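Local coordinates for protein D-glycero-beta-D-manno-heptose-1,7-bisphosphate 7-phosphatase (Mesorhizobium loti, PDB 2O2X) that removes the phosphate at C-7 of D-glycero-beta-D-manno-heptose 1,7-bisphosphate, a magnesium-dependent step in making ADP-L-glycero-beta-D-manno-heptose, at residues 37-40 with 44-47; 165-170 with 178-183; 17-22 with 147-152. All coordinates share one frame; numbering follows the deposited sequence.

Interactions 1 and 2 adjoin, with centres 14 Å apart, while interaction 3 lies on the other side of the chain's centre, 21 Å from interaction 1 and 20 Å from interaction 2 between centres. The first two meet at the probable active site: OD2 of Asp-37, the likely nucleophile, is 3.3 Å from OD2 of Asp-166, a close pair of like charges, and Gly-40 O packs against Val-181 CG1 at 3.8 Å. Lys-137 NZ forms salt bridges with both aspartates. Interactions 2 and 3 reach the same mixed sheet, at strands 177-181 and 17-21, with nearest atoms about 11 Å apart. Along the chain, interaction 1 is nested within the long loop that interaction 3 closes.

Interaction 1. Residues 37-40 with 44-47; sequences DRDG and VDTD
The two loop segments touch where Asp-45 meets Asp-39 and Gly-40. OD1 of Asp-45 lies 3.4 Å from CB of Asp-39, so a carboxylate oxygen meets an aliphatic carbon while the two acid groups stay apart, their OD1 atoms 5.0 Å from each other. With CG anti to the backbone N (chi1 -155°), the Asp-45 carboxylate reaches back alongside the Asp-39 backbone, and its CB sits 3.7 Å from Gly-40 N. Gly-40 has a positive phi of 97°, a backbone conformation that glycine adopts readily.

The polar link across the contact is water 1, which donates to Asp-39 OD1 at 3.0 Å and to Val-44 O at 2.7 Å. Asp-39 OD1 also receives Arg-38 NH2 in a 2.8 Å salt bridge, nearly straight at 161°, on the syn side of the carboxylate and in the guanidinium plane. Asn-43 ND2 adds a further bond to this oxygen, and Gln-81 NE2 binds OD2, so both oxygens are held and the rotation of the group is restricted. Asp-45 OD2 pairs with Lys-163 in a salt bridge that probably offsets the negative charge gathered here.

Asp-37 and Asp-39 follow strand 34-36 as the DxD motif of the HAD phosphatases: probably the nucleophile and the proton donor, as in related phosphatases, both likely to bind magnesium. Asp-45, Thr-46 and Asp-47 probably bind substrate, which places both parts of the loop at the HAD active site.

Interaction 2. Residues 165-170 with 178-183; sequences ADMQAG and GWLVDG
Met-167, a selenomethionine, reaches from helix 165-170 over the backbone of strand 178-181 and carries the whole contact. Its CG stands beside the backbone N, anti to the carbonyl carbon (chi1 -60°), and further bends at chi2 and chi3 lay the selenium and terminal methyl along the peptides of the strand. SE rests 3.6 Å from Gly-178 C and 3.8 Å from Trp-179 N, over the peptide that joins these two residues. The methyl CE goes further, to 3.3 Å from Trp-179 O, a close approach of a carbon to a carbonyl oxygen.

Leu-180 meets the same side chain obliquely. Its CD1 is 4.1 Å from Met-167 CG, and its CB lies 4.2 Å from SE, so the leucine flanks the chain from CG to SE, while the peptide oxygen of Trp-179 meets CE. Gly-178, with no side chain, lets the selenium settle directly on its peptide. The CB of Trp-179 points away from the helix, and its indole packs on helix 199-211 at the other face of the sheet.

Helix and strand run antiparallel, at 173° with their axes 8.6 Å apart, as parts of the beta-alpha-beta unit formed by strand 158-161, helix 164-172 and strand 177-181. Ile-159 and Ile-193, from the strands to either side, also touch Met-167. At the end of the strand a type II beta turn spans Leu-180 to Gly-183, closed by Gly-183 N to Leu-180 O.

Since no polar side-chain group takes part, the contact rests on dispersion and shape: a flexible, polarisable side chain moulds itself to the backbone of a buried, glycine-bearing strand.

Interaction 3. Residues 17-22 with 147-152; sequences VWIERI and GKRLAL
Two torsions bring Ile-19 and Arg-149 together. Ile-19 has CG2 anti to the backbone N and CG1 beside it (chi1 -54°), while Arg-149, with chi1 -68°, is extended from CG to NE and crosses toward the strand. CG2 of Ile-19 then lies over one face of the guanidinium, 3.7 Å from both Arg-149 CZ and NH1 and displaced toward the rim. CD1 of Ile-19 lies over the same face, 3.9 Å from Arg-149 NH2. Glu-145 forms a salt bridge with Arg-149 NE, which probably steadies the flat group above the isoleucine.

Arg-21 and Leu-150 make the second point of contact: Leu-150 CD2 sits 3.7 Å from Arg-21 NE and 4.1 Å from Arg-21 CD. The arginine's outer nitrogens turn to backbone carbonyls, NH2 to Arg-25 O and NH1 to Asp-113 O.

Helix 141-150 finishes here in a Schellman motif, with Ala-151 at positive phi and Leu-152 N bonded to Gly-147 O. The side chains of its last turn reach strand 17-21 near one border of the sheet, between strands 12-14 and 114-118; Thr-13 and Met-114 of these neighbours both touch Arg-149.

Interaction 1. Residues 37-40 with 44-47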
loop_
_atom_site.group_PDB
_atom_site.type_symbol
_atom_site.label_atom_id
_atom_site.label_comp_id
_atom_site.label_asym_id
_atom_site.label_seq_id
_atom_site.Cartn_x
_atom_site.Cartn_y
_atom_site.Cartn_z
ATOM N N ASP A 37 -0.720 2.396 1.159
ATOM C CA ASP A 37 -1.308 1.843 2.379
ATOM C C ASP A 37 -2.821 1.611 2.104
ATOM O O ASP A 37 -3.375 2.140 1.125
ATOM C CB ASP A 37 -1.089 2.827 3.542
ATOM C CG ASP A 37 -1.513 2.249 4.903
ATOM O OD1 ASP A 37 -1.583 1.037 5.099
ATOM O OD2 ASP A 37 -1.743 3.056 5.813
ATOM N N ARG A 38 -3.499 0.809 2.939
ATOM C CA ARG A 38 -4.903 0.525 2.734
ATOM C C ARG A 38 -5.790 1.370 3.679
ATOM O O ARG A 38 -6.456 2.302 3.217
ATOM C CB ARG A 38 -5.202 -0.973 2.819
ATOM C CG ARG A 38 -6.484 -1.332 2.057
ATOM C CD ARG A 38 -7.065 -2.675 2.481
ATOM N NE ARG A 38 -7.671 -2.554 3.797
ATOM C CZ ARG A 38 -7.976 -3.576 4.588
ATOM N NH1 ARG A 38 -7.753 -4.827 4.200
ATOM N NH2 ARG A 38 -8.489 -3.331 5.772
ATOM N N ASP A 39 -5.810 1.062 4.970
ATOM C CA ASP A 39 -6.702 1.726 5.913
ATOM C C ASP A 39 -6.238 3.157 6.152
ATOM O O ASP A 39 -5.140 3.374 6.686
ATOM C CB ASP A 39 -6.733 0.948 7.228
ATOM C CG ASP A 39 -7.223 -0.487 7.061
ATOM O OD1 ASP A 39 -8.321 -0.689 6.525
ATOM O OD2 ASP A 39 -6.508 -1.399 7.528
ATOM N N GLY A 40 -7.091 4.124 5.813
ATOM C CA GLY A 40 -6.731 5.538 5.860
ATOM C C GLY A 40 -6.275 6.145 4.541
ATOM O O GLY A 40 -6.092 7.375 4.423
ATOM N N VAL A 44 -11.627 4.168 4.260
ATOM C CA VAL A 44 -11.706 4.960 5.450
ATOM C C VAL A 44 -11.145 4.165 6.632
ATOM O O VAL A 44 -11.448 2.972 6.804
ATOM C CB VAL A 44 -13.162 5.392 5.720
ATOM C CG1 VAL A 44 -13.268 6.137 7.054
ATOM C CG2 VAL A 44 -13.680 6.261 4.591
ATOM N N ASP A 45 -10.337 4.813 7.454
ATOM C CA ASP A 45 -9.664 4.115 8.539
ATOM C C ASP A 45 -10.667 3.779 9.633
ATOM O O ASP A 45 -11.680 4.467 9.813
ATOM C CB ASP A 45 -8.554 4.985 9.117
ATOM C CG ASP A 45 -7.444 4.170 9.794
ATOM O OD1 ASP A 45 -7.505 2.933 9.856
ATOM O OD2 ASP A 45 -6.489 4.798 10.287
ATOM N N THR A 46 -10.374 2.725 10.362
ATOM C CA THR A 46 -11.204 2.301 11.491
ATOM C C THR A 46 -10.341 1.498 12.445
ATOM O O THR A 46 -9.341 0.914 12.042
ATOM C CB THR A 46 -12.447 1.473 11.019
ATOM O OG1 THR A 46 -13.467 1.489 12.029
ATOM C CG2 THR A 46 -12.094 0.058 10.704
ATOM N N ASP A 47 -10.750 1.437 13.701
ATOM C CA ASP A 47 -9.958 0.758 14.711
ATOM C C ASP A 47 -9.836 -0.738 14.421
ATOM O O ASP A 47 -8.778 -1.314 14.631
ATOM C CB ASP A 47 -10.577 0.930 16.113
ATOM C CG ASP A 47 -10.423 2.337 16.674
ATOM O OD1 ASP A 47 -9.518 3.070 16.242
ATOM O OD2 ASP A 47 -11.220 2.695 17.574
HETATM O O HOH W 1 -10.590 0.654 7.936
#

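Interaction 2. Residues 165-170 with 178-183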
loop_
_atom_site.group_PDB
_atom_site.type_symbol
_atom_site.label_atom_id
_atom_site.label_comp_id
_atom_site.label_asym_id
_atom_site.label_seq_id
_atom_site.Cartn_x
_atom_site.Cartn_y
_atom_site.Cartn_z
ATOM N N ALA A 165 4.839 6.037 9.372
ATOM C CA ALA A 165 5.475 4.754 9.084
ATOM C C ALA A 165 5.511 4.408 7.603
ATOM O O ALA A 165 6.404 3.711 7.159
ATOM C CB ALA A 165 4.779 3.642 9.836
ATOM N N ASP A 166 4.533 4.883 6.834
ATOM C CA ASP A 166 4.546 4.663 5.401
ATOM C C ASP A 166 5.683 5.447 4.725
ATOM O O ASP A 166 6.323 4.970 3.776
ATOM C CB ASP A 166 3.217 5.092 4.769
ATOM C CG ASP A 166 2.007 4.314 5.304
ATOM O OD1 ASP A 166 2.141 3.095 5.289
ATOM O OD2 ASP A 166 0.945 4.903 5.727
HETATM N N MSE A 167 5.922 6.665 5.207
HETATM C CA MSE A 167 6.975 7.502 4.652
HETATM C C MSE A 167 8.335 6.971 5.048
HETATM O O MSE A 167 9.254 6.969 4.239
HETATM C CB MSE A 167 6.834 8.935 5.149
HETATM C CG MSE A 167 5.511 9.657 4.802
HETATM SE SE MSE A 167 5.166 9.779 2.897
HETATM C CE MSE A 167 3.943 8.213 2.701
ATOM N N GLN A 168 8.446 6.507 6.287
ATOM C CA GLN A 168 9.682 5.896 6.764
ATOM C C GLN A 168 10.002 4.615 5.990
ATOM O O GLN A 168 11.132 4.408 5.544
ATOM C CB GLN A 168 9.612 5.601 8.261
ATOM C CG GLN A 168 9.457 6.825 9.185
ATOM C CD GLN A 168 9.048 6.443 10.608
ATOM O OE1 GLN A 168 8.130 5.646 10.811
ATOM N NE2 GLN A 168 9.729 7.013 11.607
ATOM N N ALA A 169 8.986 3.785 5.770
ATOM C CA ALA A 169 9.176 2.553 5.007
ATOM C C ALA A 169 9.627 2.842 3.570
ATOM O O ALA A 169 10.533 2.212 3.041
ATOM C CB ALA A 169 7.893 1.761 4.997
ATOM N N GLY A 170 8.987 3.806 2.935
ATOM C CA GLY A 170 9.414 4.239 1.616
ATOM C C GLY A 170 10.862 4.704 1.573
ATOM O O GLY A 170 11.621 4.264 0.709
ATOM N N GLY A 178 7.352 10.312 -1.214
ATOM C CA GLY A 178 6.069 9.758 -0.824
ATOM C C GLY A 178 5.098 10.884 -0.546
ATOM O O GLY A 178 5.509 12.032 -0.339
ATOM N N TRP A 179 3.804 10.570 -0.562
ATOM C CA TRP A 179 2.726 11.529 -0.296
ATOM C C TRP A 179 2.052 11.133 0.988
ATOM O O TRP A 179 1.646 9.969 1.176
ATOM C CB TRP A 179 1.730 11.561 -1.472
ATOM C CG TRP A 179 2.091 12.556 -2.512
ATOM C CD1 TRP A 179 1.575 13.822 -2.649
ATOM C CD2 TRP A 179 3.105 12.430 -3.508
ATOM N NE1 TRP A 179 2.179 14.467 -3.688
ATOM C CE2 TRP A 179 3.128 13.645 -4.226
ATOM C CE3 TRP A 179 4.001 11.399 -3.875
ATOM C CZ2 TRP A 179 4.011 13.872 -5.305
ATOM C CZ3 TRP A 179 4.889 11.639 -4.941
ATOM C CH2 TRP A 179 4.868 12.868 -5.631
ATOM N N LEU A 180 1.956 12.079 1.903
ATOM C CA LEU A 180 1.349 11.823 3.189
ATOM C C LEU A 180 -0.050 12.394 3.239
ATOM O O LEU A 180 -0.276 13.612 3.298
ATOM C CB LEU A 180 2.236 12.386 4.296
ATOM C CG LEU A 180 1.814 12.187 5.745
ATOM C CD1 LEU A 180 1.779 10.720 6.100
ATOM C CD2 LEU A 180 2.804 12.891 6.668
ATOM N N VAL A 181 -1.007 11.488 3.197
ATOM C CA VAL A 181 -2.427 11.858 3.300
ATOM C C VAL A 181 -2.665 12.685 4.546
ATOM O O VAL A 181 -2.326 12.245 5.632
ATOM C CB VAL A 181 -3.285 10.583 3.347
ATOM C CG1 VAL A 181 -4.758 10.906 3.672
ATOM C CG2 VAL A 181 -3.177 9.842 2.023
ATOM N N ASP A 182 -3.237 13.885 4.358
ATOM C CA ASP A 182 -3.563 14.821 5.422
ATOM C C ASP A 182 -2.335 15.319 6.173
ATOM O O ASP A 182 -2.464 15.839 7.270
ATOM C CB ASP A 182 -4.588 14.213 6.395
ATOM C CG ASP A 182 -5.910 13.890 5.730
ATOM O OD1 ASP A 182 -6.276 14.541 4.738
ATOM O OD2 ASP A 182 -6.572 12.936 6.214
ATOM N N GLY A 183 -1.154 15.174 5.592
ATOM C CA GLY A 183 0.075 15.499 6.291
ATOM C C GLY A 183 0.817 16.694 5.714
ATOM O O GLY A 183 0.500 17.209 4.621
#

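Interaction 3. Residues 17-22 with 147-152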
loop_
_atom_site.group_PDB
_atom_site.type_symbol
_atom_site.label_atom_id
_atom_site.label_comp_id
_atom_site.label_asym_id
_atom_site.label_seq_id
_atom_site.Cartn_x
_atom_site.Cartn_y
_atom_site.Cartn_z
ATOM N N VAL A 17 2.430 -13.042 7.751
ATOM C CA VAL A 17 2.662 -12.365 6.483
ATOM C C VAL A 17 1.845 -12.959 5.359
ATOM O O VAL A 17 1.926 -14.163 5.084
ATOM C CB VAL A 17 4.136 -12.345 6.076
ATOM C CG1 VAL A 17 4.304 -11.562 4.769
ATOM C CG2 VAL A 17 5.009 -11.776 7.182
ATOM N N TRP A 18 1.097 -12.095 4.677
ATOM C CA TRP A 18 0.221 -12.432 3.564
ATOM C C TRP A 18 0.777 -11.762 2.326
ATOM O O TRP A 18 0.989 -10.538 2.336
ATOM C CB TRP A 18 -1.165 -11.880 3.874
ATOM C CG TRP A 18 -2.247 -11.936 2.815
ATOM C CD1 TRP A 18 -2.294 -11.267 1.640
ATOM C CD2 TRP A 18 -3.505 -12.612 2.929
ATOM N NE1 TRP A 18 -3.454 -11.545 0.981
ATOM C CE2 TRP A 18 -4.230 -12.350 1.758
ATOM C CE3 TRP A 18 -4.078 -13.427 3.904
ATOM C CZ2 TRP A 18 -5.494 -12.891 1.522
ATOM C CZ3 TRP A 18 -5.325 -13.943 3.683
ATOM C CH2 TRP A 18 -6.019 -13.679 2.502
ATOM N N ILE A 19 0.993 -12.508 1.242
ATOM C CA ILE A 19 1.486 -11.946 -0.010
ATOM C C ILE A 19 0.683 -12.555 -1.146
ATOM O O ILE A 19 0.651 -13.784 -1.308
ATOM C CB ILE A 19 2.972 -12.221 -0.234
ATOM C CG1 ILE A 19 3.789 -11.734 0.966
ATOM C CG2 ILE A 19 3.432 -11.546 -1.528
ATOM C CD1 ILE A 19 5.291 -11.903 0.829
ATOM N N GLU A 20 0.029 -11.704 -1.928
ATOM C CA GLU A 20 -0.972 -12.156 -2.897
ATOM C C GLU A 20 -0.871 -11.320 -4.169
ATOM O O GLU A 20 -1.052 -10.096 -4.134
ATOM C CB GLU A 20 -2.362 -11.956 -2.285
ATOM C CG GLU A 20 -3.506 -12.398 -3.116
ATOM C CD GLU A 20 -4.838 -12.062 -2.499
ATOM O OE1 GLU A 20 -4.908 -11.222 -1.543
ATOM O OE2 GLU A 20 -5.830 -12.584 -3.044
ATOM N N ARG A 21 -0.624 -11.973 -5.303
ATOM C CA ARG A 21 -0.702 -11.321 -6.611
ATOM C C ARG A 21 -2.180 -11.190 -6.976
ATOM O O ARG A 21 -2.954 -12.132 -6.774
ATOM C CB ARG A 21 0.064 -12.126 -7.659
ATOM C CG ARG A 21 0.178 -11.492 -9.018
ATOM C CD ARG A 21 1.173 -10.344 -9.081
ATOM N NE ARG A 21 1.501 -10.082 -10.486
ATOM C CZ ARG A 21 0.745 -9.355 -11.290
ATOM N NH1 ARG A 21 -0.363 -8.785 -10.836
ATOM N NH2 ARG A 21 1.096 -9.180 -12.548
ATOM N N ILE A 22 -2.589 -10.012 -7.450
ATOM C CA ILE A 22 -3.987 -9.709 -7.773
ATOM C C ILE A 22 -4.131 -9.520 -9.271
ATOM O O ILE A 22 -3.434 -8.714 -9.873
ATOM C CB ILE A 22 -4.455 -8.405 -7.102
ATOM C CG1 ILE A 22 -4.332 -8.485 -5.585
ATOM C CG2 ILE A 22 -5.871 -8.045 -7.499
ATOM C CD1 ILE A 22 -5.177 -9.492 -4.909
ATOM N N GLY A 147 9.220 -5.616 -4.545
ATOM C CA GLY A 147 10.276 -5.330 -5.501
ATOM C C GLY A 147 10.879 -6.584 -6.101
ATOM O O GLY A 147 11.052 -6.663 -7.324
ATOM N N LYS A 148 11.194 -7.558 -5.253
ATOM C CA LYS A 148 11.761 -8.825 -5.752
ATOM C C LYS A 148 10.770 -9.518 -6.670
ATOM O O LYS A 148 11.115 -9.961 -7.780
ATOM C CB LYS A 148 12.124 -9.732 -4.592
ATOM C CG LYS A 148 13.346 -9.253 -3.855
ATOM C CD LYS A 148 13.633 -10.123 -2.618
ATOM C CE LYS A 148 14.759 -9.499 -1.779
ATOM N NZ LYS A 148 14.871 -10.033 -0.388
ATOM N N ARG A 149 9.529 -9.609 -6.221
ATOM C CA ARG A 149 8.527 -10.383 -6.926
ATOM C C ARG A 149 8.134 -9.800 -8.269
ATOM O O ARG A 149 7.887 -10.561 -9.221
ATOM C CB ARG A 149 7.307 -10.630 -6.050
ATOM C CG ARG A 149 7.628 -11.559 -4.889
ATOM C CD ARG A 149 6.434 -11.744 -3.985
ATOM N NE ARG A 149 6.734 -12.684 -2.917
ATOM C CZ ARG A 149 6.097 -13.832 -2.720
ATOM N NH1 ARG A 149 5.064 -14.182 -3.463
ATOM N NH2 ARG A 149 6.467 -14.601 -1.708
ATOM N N LEU A 150 8.060 -8.473 -8.363
ATOM C CA LEU A 150 7.661 -7.813 -9.612
ATOM C C LEU A 150 8.844 -7.199 -10.361
ATOM O O LEU A 150 8.648 -6.496 -11.354
ATOM C CB LEU A 150 6.616 -6.720 -9.309
ATOM C CG LEU A 150 5.284 -7.212 -8.765
ATOM C CD1 LEU A 150 4.381 -6.064 -8.355
ATOM C CD2 LEU A 150 4.554 -8.110 -9.779
ATOM N N ALA A 151 10.065 -7.437 -9.893
ATOM C CA ALA A 151 11.254 -6.818 -10.457
ATOM C C ALA A 151 11.126 -5.293 -10.569
ATOM O O ALA A 151 11.431 -4.697 -11.597
ATOM C CB ALA A 151 11.604 -7.455 -11.814
ATOM N N LEU A 152 10.685 -4.658 -9.472
ATOM C CA LEU A 152 10.437 -3.224 -9.469
ATOM C C LEU A 152 11.698 -2.379 -9.453
ATOM O O LEU A 152 12.715 -2.774 -8.879
ATOM C CB LEU A 152 9.597 -2.812 -8.264
ATOM C CG LEU A 152 8.228 -3.481 -8.177
ATOM C CD1 LEU A 152 7.570 -3.116 -6.870
ATOM C CD2 LEU A 152 7.349 -3.144 -9.343
#